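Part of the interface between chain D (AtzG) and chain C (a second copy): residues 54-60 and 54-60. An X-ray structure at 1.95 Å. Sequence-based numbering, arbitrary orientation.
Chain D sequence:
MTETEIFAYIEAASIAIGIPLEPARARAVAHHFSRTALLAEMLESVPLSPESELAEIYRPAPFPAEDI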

# COMPACT_ATOMS: atom_id res chain seq x y z
N LEU D 54 -0.47 -2.41 -7.74
CA LEU D 54 -0.41 -1.33 -6.79
C LEU D 54 1.04 -0.87 -6.60
O LEU D 54 1.99 -1.65 -6.70
CB LEU D 54 -0.95 -1.80 -5.42
CG LEU D 54 -2.42 -2.25 -5.33
CD1 LEU D 54 -2.69 -3.01 -4.04
CD2 LEU D 54 -3.45 -1.10 -5.53
N ALA D 55 1.17 0.42 -6.32
CA ALA D 55 2.48 1.02 -6.09
C ALA D 55 3.22 0.38 -4.89
O ALA D 55 4.44 0.25 -4.93
CB ALA D 55 2.36 2.55 -5.94
N GLU D 56 2.49 -0.07 -3.89
CA GLU D 56 3.12 -0.77 -2.75
C GLU D 56 2.41 -2.07 -2.40
O GLU D 56 1.18 -2.13 -2.25
CB GLU D 56 3.19 0.13 -1.51
CG GLU D 56 4.04 1.42 -1.75
CD GLU D 56 5.50 1.12 -2.09
OE1 GLU D 56 6.05 0.13 -1.63
OE2 GLU D 56 6.13 1.83 -2.85
N ILE D 57 3.20 -3.12 -2.29
CA ILE D 57 2.65 -4.47 -2.08
C ILE D 57 3.16 -4.87 -0.66
O ILE D 57 4.31 -4.63 -0.28
CB ILE D 57 3.22 -5.42 -3.16
CG1 ILE D 57 2.85 -4.95 -4.57
CG2 ILE D 57 2.78 -6.85 -2.92
CD1 ILE D 57 1.37 -4.85 -4.80
N TYR D 58 2.32 -5.56 0.07
CA TYR D 58 2.60 -6.06 1.43
C TYR D 58 3.93 -6.79 1.60
O TYR D 58 4.38 -7.54 0.73
CB TYR D 58 1.48 -7.01 1.77
CG TYR D 58 1.46 -7.51 3.16
CD1 TYR D 58 1.18 -6.67 4.19
CD2 TYR D 58 1.67 -8.85 3.44
CE1 TYR D 58 1.12 -7.13 5.46
CE2 TYR D 58 1.62 -9.31 4.76
CZ TYR D 58 1.32 -8.45 5.74
OH TYR D 58 1.30 -8.81 7.01
N ARG D 59 4.56 -6.55 2.73
CA ARG D 59 5.79 -7.25 3.14
C ARG D 59 5.45 -7.81 4.54
O ARG D 59 5.12 -7.03 5.48
CB ARG D 59 6.94 -6.26 3.24
CG ARG D 59 7.30 -5.60 1.89
CD ARG D 59 8.01 -4.30 2.11
NE ARG D 59 8.54 -3.72 0.87
CZ ARG D 59 9.77 -3.93 0.38
NH1 ARG D 59 10.65 -4.77 0.95
NH2 ARG D 59 10.12 -3.29 -0.74
N PRO D 60 5.44 -9.14 4.68
CA PRO D 60 4.97 -9.72 5.93
C PRO D 60 5.94 -9.56 7.12
O PRO D 60 5.48 -9.66 8.27
CB PRO D 60 4.77 -11.18 5.58
CG PRO D 60 5.82 -11.42 4.49
CD PRO D 60 5.84 -10.16 3.70
N LEU C 54 -1.35 2.83 7.27
CA LEU C 54 -1.45 1.75 6.28
C LEU C 54 -0.26 0.78 6.43
O LEU C 54 0.84 1.18 6.78
CB LEU C 54 -1.45 2.34 4.87
CG LEU C 54 -2.58 3.32 4.49
CD1 LEU C 54 -2.22 4.09 3.23
CD2 LEU C 54 -3.96 2.65 4.32
N ALA C 55 -0.53 -0.49 6.16
CA ALA C 55 0.45 -1.53 6.18
C ALA C 55 1.61 -1.25 5.21
O ALA C 55 2.74 -1.59 5.53
CB ALA C 55 -0.21 -2.90 5.89
N GLU C 56 1.36 -0.59 4.08
CA GLU C 56 2.45 -0.22 3.18
C GLU C 56 2.41 1.24 2.77
O GLU C 56 1.38 1.77 2.28
CB GLU C 56 2.45 -1.14 1.93
CG GLU C 56 2.73 -2.60 2.28
CD GLU C 56 4.09 -2.85 2.99
OE1 GLU C 56 5.04 -2.15 2.73
OE2 GLU C 56 4.23 -3.73 3.86
N ILE C 57 3.54 1.89 2.95
CA ILE C 57 3.65 3.30 2.66
C ILE C 57 4.58 3.45 1.44
O ILE C 57 5.60 2.77 1.33
CB ILE C 57 4.22 4.04 3.91
CG1 ILE C 57 3.37 3.81 5.17
CG2 ILE C 57 4.39 5.53 3.62
CD1 ILE C 57 1.93 4.30 4.97
N TYR C 58 4.23 4.37 0.55
CA TYR C 58 4.98 4.71 -0.65
C TYR C 58 6.49 4.86 -0.50
O TYR C 58 6.97 5.42 0.46
CB TYR C 58 4.40 5.95 -1.23
CG TYR C 58 4.92 6.34 -2.59
CD1 TYR C 58 4.59 5.61 -3.70
CD2 TYR C 58 5.64 7.48 -2.76
CE1 TYR C 58 5.00 5.96 -4.94
CE2 TYR C 58 6.08 7.86 -4.03
CZ TYR C 58 5.73 7.12 -5.10
OH TYR C 58 6.21 7.46 -6.31
N ARG C 59 7.21 4.32 -1.46
CA ARG C 59 8.67 4.44 -1.57
C ARG C 59 8.90 5.06 -2.95
O ARG C 59 8.55 4.46 -3.96
CB ARG C 59 9.33 3.09 -1.44
CG ARG C 59 9.04 2.37 -0.11
CD ARG C 59 9.30 0.90 -0.26
NE ARG C 59 9.18 0.15 0.99
CZ ARG C 59 8.08 -0.46 1.44
NH1 ARG C 59 6.92 -0.40 0.79
NH2 ARG C 59 8.13 -1.13 2.60
N PRO C 60 9.44 6.29 -3.00
CA PRO C 60 9.52 6.97 -4.29
C PRO C 60 10.62 6.41 -5.22
O PRO C 60 10.53 6.59 -6.44
CB PRO C 60 9.79 8.41 -3.90
CG PRO C 60 10.54 8.30 -2.59
CD PRO C 60 9.95 7.11 -1.88

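What sits at the centre of this contact? The same residue from each chain: Glu56(D) and Glu56(C) cover more surface than any other residue here, and their CB atoms meet at 3.7 Å. Both CA-to-CB bonds point toward the opposite stretch. Chi1 and chi2 are m in each, a bent path that lays the CG of Glu56(D) 3.6 Å from the CA of Tyr58(C), and the CG of Glu56(C) equally near the CA of Tyr58(D). The CG methylenes thus pack on backbone while the carboxylates travel on to polar partners.

What do the carboxylates find there? Each accepts a hydrogen bond from a main-chain amide: Arg59(C) N to Glu56(D) OE2 is 3.0 Å, and Arg59(D) N to Glu56(C) OE2 is 3.1 Å. Glutamate suits the place because its chain is long enough to reach across and its end can accept such bonds. Neither stretch is regular helix or strand, and the amides of Arg59(C) and Arg59(D) are met by carboxylates.

Where does the symmetry fail? At the arginine ends. Arg59(C) NH1 forms a salt bridge with Glu56(D) OE1 at 2.6 Å, and another within its own chain, to Glu56(C) OE1 at 3.2 Å, so one guanidinium serves two glutamates. Arg59(D) makes no such bridge: its NE stays 4.3 Å from Glu56(C) OE1. Instead that NE lies over a face of the Arg59(C) guanidinium, 3.1 Å from NH2, a close approach of two donors and not a hydrogen bond. The neighbouring carboxylates help offset the like charges.

What closes the flanks? Ala55(D) CB lies 4.4 Å from Tyr58(C) CD1, at the ring edge, and Tyr58(D) CD1 makes the matching contact with Ala55(C) CB. All four residues are buried, and alanine's small methyl fits beside the ring.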